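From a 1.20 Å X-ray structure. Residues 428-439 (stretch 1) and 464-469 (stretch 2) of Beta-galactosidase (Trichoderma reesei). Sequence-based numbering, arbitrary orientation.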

ATOM      1  N   PRO A 428     -28.813 -23.809  14.816  1.00 12.83           N
ATOM      2  CA  PRO A 428     -30.229 -23.580  14.527  1.00 13.62           C
ATOM      3  C   PRO A 428     -30.475 -23.536  13.027  1.00 13.25           C
ATOM      4  O   PRO A 428     -29.672 -22.945  12.258  1.00 15.21           O
ATOM      5  CB  PRO A 428     -30.505 -22.226  15.197  1.00 14.52           C
ATOM      6  CG  PRO A 428     -29.173 -21.525  15.129  1.00 14.17           C
ATOM      7  CD  PRO A 428     -28.141 -22.602  15.359  1.00 14.71           C
ATOM      8  N   THR A 429     -31.577 -24.159  12.606  1.00 15.55           N
ATOM      9  CA  THR A 429     -31.975 -24.117  11.217  1.00 15.14           C
ATOM     10  C   THR A 429     -33.510 -24.007  11.157  1.00 18.12           C
ATOM     11  O   THR A 429     -34.169 -24.225  12.161  1.00 17.56           O
ATOM     12  CB  THR A 429     -31.580 -25.335  10.361  1.00 15.24           C
ATOM     13  OG1 THR A 429     -32.428 -26.434  10.701  1.00 18.06           O
ATOM     14  CG2 THR A 429     -30.164 -25.797  10.635  1.00 18.22           C
ATOM     15  N   SER A 430     -34.032 -23.679   9.981  1.00 18.00           N
ATOM     16  CA  SER A 430     -35.474 -23.739   9.723  1.00 18.37           C
ATOM     17  C   SER A 430     -36.061 -25.127   9.928  1.00 20.62           C
ATOM     18  O   SER A 430     -37.281 -25.266  10.048  1.00 25.42           O
ATOM     19  CB  SER A 430     -35.779 -23.334   8.283  1.00 19.05           C
ATOM     20  OG  SER A 430     -35.066 -24.207   7.373  1.00 18.94           O
ATOM     21  N   ALA A 431     -35.235 -26.172   9.999  1.00 19.06           N
ATOM     22  CA  ALA A 431     -35.776 -27.479  10.323  1.00 22.36           C
ATOM     23  C   ALA A 431     -35.535 -27.844  11.790  1.00 23.52           C
ATOM     24  O   ALA A 431     -35.743 -29.005  12.133  1.00 26.53           O
ATOM     25  CB  ALA A 431     -35.171 -28.493   9.346  1.00 22.77           C
ATOM     26  N   GLY A 432     -35.099 -26.910  12.636  1.00 19.96           N
ATOM     27  CA  GLY A 432     -34.808 -27.094  14.047  1.00 20.69           C
ATOM     28  C   GLY A 432     -33.310 -27.188  14.275  1.00 16.95           C
ATOM     29  O   GLY A 432     -32.484 -27.019  13.372  1.00 19.17           O
ATOM     30  N   ASP A 433     -32.912 -27.441  15.525  1.00 18.82           N
ATOM     31  CA  ASP A 433     -31.489 -27.476  15.845  1.00 17.96           C
ATOM     32  C   ASP A 433     -30.861 -28.798  15.426  1.00 20.51           C
ATOM     33  O   ASP A 433     -31.428 -29.858  15.740  1.00 29.24           O
ATOM     34  CB  ASP A 433     -31.277 -27.370  17.339  1.00 20.94           C
ATOM     35  CG  ASP A 433     -31.753 -26.072  17.945  1.00 31.80           C
ATOM     36  OD1 ASP A 433     -31.787 -25.032  17.234  1.00 27.08           O
ATOM     37  OD2 ASP A 433     -32.077 -26.124  19.151  1.00 47.52           O
ATOM     38  N   LEU A 434     -29.764 -28.771  14.731  1.00 18.26           N
ATOM     39  CA  LEU A 434     -29.155 -30.038  14.303  1.00 19.80           C
ATOM     40  C   LEU A 434     -27.702 -30.173  14.721  1.00 17.53           C
ATOM     41  O   LEU A 434     -26.951 -29.221  14.541  1.00 15.21           O
ATOM     42  CB  LEU A 434     -29.186 -30.153  12.782  1.00 22.54           C
ATOM     43  CG  LEU A 434     -30.565 -30.092  12.151  1.00 22.01           C
ATOM     44  CD1 LEU A 434     -30.432 -30.030  10.645  1.00 22.89           C
ATOM     45  CD2 LEU A 434     -31.365 -31.280  12.641  1.00 26.95           C
ATOM     46  N   THR A 435     -27.281 -31.319  15.185  1.00 17.97           N
ATOM     47  CA  THR A 435     -25.873 -31.625  15.401  1.00 17.31           C
ATOM     48  C   THR A 435     -25.329 -32.133  14.055  1.00 14.30           C
ATOM     49  O   THR A 435     -25.867 -33.105  13.468  1.00 15.32           O
ATOM     50  CB  THR A 435     -25.599 -32.607  16.545  1.00 19.31           C
ATOM     51  OG1 THR A 435     -25.963 -32.006  17.804  1.00 22.94           O
ATOM     52  CG2 THR A 435     -24.106 -32.907  16.603  1.00 22.67           C
ATOM     53  N   ILE A 436     -24.296 -31.429  13.639  1.00 13.38           N
ATOM     54  CA  ILE A 436     -23.740 -31.685  12.314  1.00 12.41           C
ATOM     55  C   ILE A 436     -22.281 -32.044  12.502  1.00 12.77           C
ATOM     56  O   ILE A 436     -21.601 -31.335  13.294  1.00 13.56           O
ATOM     57  CB  ILE A 436     -23.881 -30.379  11.504  1.00 12.20           C
ATOM     58  CG1 ILE A 436     -25.362 -30.014  11.259  1.00 12.94           C
ATOM     59  CG2 ILE A 436     -23.106 -30.465  10.196  1.00 13.60           C
ATOM     60  CD1 ILE A 436     -25.506 -28.505  11.186  1.00 16.50           C
ATOM     61  N   PRO A 437     -21.742 -33.029  11.809  1.00 13.69           N
ATOM     62  CA  PRO A 437     -22.365 -33.840  10.743  1.00 14.39           C
ATOM     63  C   PRO A 437     -23.525 -34.765  11.101  1.00 14.29           C
ATOM     64  O   PRO A 437     -23.481 -35.564  12.026  1.00 17.38           O
ATOM     65  CB  PRO A 437     -21.198 -34.722  10.247  1.00 15.73           C
ATOM     66  CG  PRO A 437     -20.030 -33.804  10.538  1.00 16.43           C
ATOM     67  CD  PRO A 437     -20.282 -33.282  11.930  1.00 14.85           C
ATOM     68  N   GLN A 438     -24.595 -34.686  10.315  1.00 12.68           N
ATOM     69  CA  GLN A 438     -25.734 -35.570  10.515  1.00 12.80           C
ATOM     70  C   GLN A 438     -25.455 -36.965  10.040  1.00 12.22           C
ATOM     71  O   GLN A 438     -26.238 -37.864  10.397  1.00 15.28           O
ATOM     72  CB  GLN A 438     -26.936 -34.995   9.736  1.00 14.30           C
ATOM     73  CG  GLN A 438     -27.523 -33.734  10.392  1.00 17.72           C
ATOM     74  CD  GLN A 438     -28.620 -34.248  11.318  1.00 20.95           C
ATOM     75  OE1 GLN A 438     -29.610 -34.816  10.832  1.00 23.68           O
ATOM     76  NE2 GLN A 438     -28.420 -34.057  12.636  1.00 26.31           N
ATOM     77  N   LEU A 439     -24.456 -37.180   9.190  1.00 12.44           N
ATOM     78  CA  LEU A 439     -24.164 -38.522   8.697  1.00 14.43           C
ATOM     79  C   LEU A 439     -22.941 -39.071   9.386  1.00 12.47           C
ATOM     80  O   LEU A 439     -22.366 -40.042   8.872  1.00 16.31           O
ATOM     81  CB  LEU A 439     -24.012 -38.513   7.152  1.00 16.53           C
ATOM     82  CG  LEU A 439     -25.328 -38.206   6.417  1.00 24.63           C
ATOM     83  CD1 LEU A 439     -25.014 -38.058   4.950  1.00 27.26           C
ATOM     84  CD2 LEU A 439     -26.309 -39.315   6.707  1.00 36.69           C
ATOM     85  N   LEU A 464     -29.324 -23.917   0.972  1.00 13.28           N
ATOM     86  CA  LEU A 464     -28.535 -24.808   1.817  1.00 13.47           C
ATOM     87  C   LEU A 464     -29.121 -24.790   3.209  1.00 11.43           C
ATOM     88  O   LEU A 464     -29.040 -23.747   3.874  1.00 12.85           O
ATOM     89  CB  LEU A 464     -27.074 -24.380   2.007  1.00 15.88           C
ATOM     90  CG  LEU A 464     -26.269 -24.367   0.717  1.00 16.12           C
ATOM     91  CD1 LEU A 464     -24.879 -23.770   0.923  1.00 12.93           C
ATOM     92  CD2 LEU A 464     -26.099 -25.779   0.210  1.00 29.32           C
ATOM     93  N   LEU A 465     -29.696 -25.890   3.649  1.00 12.12           N
ATOM     94  CA  LEU A 465     -30.164 -25.960   5.039  1.00 12.37           C
ATOM     95  C   LEU A 465     -28.987 -25.729   5.957  1.00 11.67           C
ATOM     96  O   LEU A 465     -29.124 -24.994   6.951  1.00 12.93           O
ATOM     97  CB  LEU A 465     -30.815 -27.320   5.217  1.00 14.22           C
ATOM     98  CG  LEU A 465     -31.338 -27.529   6.646  1.00 14.02           C
ATOM     99  CD1 LEU A 465     -32.538 -26.616   6.853  1.00 16.10           C
ATOM    100  CD2 LEU A 465     -31.690 -28.995   6.875  1.00 15.02           C
ATOM    101  N   TYR A 466     -27.821 -26.301   5.617  1.00 11.01           N
ATOM    102  CA  TYR A 466     -26.590 -25.919   6.325  1.00 10.94           C
ATOM    103  C   TYR A 466     -25.414 -26.265   5.424  1.00  9.35           C
ATOM    104  O   TYR A 466     -25.546 -27.121   4.538  1.00 11.05           O
ATOM    105  CB  TYR A 466     -26.443 -26.580   7.692  1.00 10.83           C
ATOM    106  CG  TYR A 466     -26.475 -28.105   7.625  1.00 11.64           C
ATOM    107  CD1 TYR A 466     -25.343 -28.861   7.365  1.00 10.99           C
ATOM    108  CD2 TYR A 466     -27.684 -28.790   7.843  1.00 12.73           C
ATOM    109  CE1 TYR A 466     -25.354 -30.263   7.309  1.00 11.41           C
ATOM    110  CE2 TYR A 466     -27.705 -30.184   7.775  1.00 12.54           C
ATOM    111  CZ  TYR A 466     -26.554 -30.899   7.520  1.00 12.64           C
ATOM    112  OH  TYR A 466     -26.682 -32.278   7.451  1.00 14.73           O
ATOM    113  N   SER A 467     -24.290 -25.661   5.734  1.00  9.89           N
ATOM    114  CA  SER A 467     -23.027 -26.164   5.188  1.00  9.82           C
ATOM    115  C   SER A 467     -21.899 -25.911   6.169  1.00  9.31           C
ATOM    116  O   SER A 467     -21.820 -24.778   6.709  1.00 10.20           O
ATOM    117  CB  SER A 467     -22.702 -25.451   3.872  1.00 10.89           C
ATOM    118  OG  SER A 467     -21.442 -25.930   3.374  1.00 10.04           O
ATOM    119  N   THR A 468     -21.056 -26.912   6.382  1.00  9.24           N
ATOM    120  CA  THR A 468     -19.856 -26.703   7.160  1.00  9.63           C
ATOM    121  C   THR A 468     -18.739 -26.244   6.229  1.00 10.13           C
ATOM    122  O   THR A 468     -17.872 -25.437   6.622  1.00 11.91           O
ATOM    123  CB  THR A 468     -19.403 -27.959   7.909  1.00 10.59           C
ATOM    124  OG1 THR A 468     -19.028 -28.970   6.957  1.00 11.49           O
ATOM    125  CG2 THR A 468     -20.550 -28.571   8.727  1.00 13.26           C
ATOM    126  N   ALA A 469     -18.756 -26.699   4.978  1.00 10.35           N
ATOM    127  CA  ALA A 469     -17.738 -26.193   4.050  1.00 10.67           C
ATOM    128  C   ALA A 469     -17.996 -24.745   3.706  1.00  9.46           C
ATOM    129  O   ALA A 469     -19.158 -24.307   3.692  1.00 10.50           O
ATOM    130  CB  ALA A 469     -17.839 -27.056   2.775  1.00 14.61           C
TER

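No hydrogen bond joins the two stretches. The contact is made by side chains packing together, and it buries 360 Å² in total.

Leu-464 does not reach stretch 1. The contact begins at Leu-465, where the chain turns a corner. Its CA-to-CB bond points sideways, but the end of the side chain comes nearer. Leu-465 CD1 meets the turn of stretch 1: it lies 3.5 Å from OG of Ser-430, 3.9 Å from OG1 of Thr-429 and 4.1 Å from CB of Ala-431. Leu-465 CD2 lies 4.1 Å from CD1 of Leu-434.

The surface that CD1 meets is a type I turn from Thr-429 to Gly-432. It is closed by Gly-432 N bonding to Thr-429 O at 2.9 Å. Thr-429 OG1 braces it further, accepting from Ala-431 N at 2.9 Å and donating to Gly-432 O at 2.7 Å. Those bonds satisfy the hydroxyl, so its approach to a methyl leaves no polar group stranded.

Tyr-466 is covered most by stretch 1. Its CA-to-CB bond points toward stretch 1, and chi1 is in the p well. CD1 of Ile-436 sits over one face of the Tyr-466 ring, 3.9 Å from its centroid and 18° off the normal, a CH-pi contact. CG2 of the same Ile-436 lies 3.7 Å from Tyr-466 CE1. CD1 of Leu-434 approaches Tyr-466 CE2 at 4.0 Å. Beyond the ring, Tyr-466 OH lies 3.4 Å from CG of Gln-438; the hydroxyl is hydrogen-bonded elsewhere in the structure. The amide of Gln-438 turns back to its own stretch, where Gln-438 NE2 donates to Thr-435 O at 2.8 Å.

The CA-to-CB bond of Ser-467 points away, and the residue makes no contact. Ser-467 OG donates to Ala-469 O at 2.8 Å. The CA-to-CB bond of Thr-468 points toward stretch 1 again, and Thr-468 CG2 packs 3.5 Å from CG2 of Ile-436.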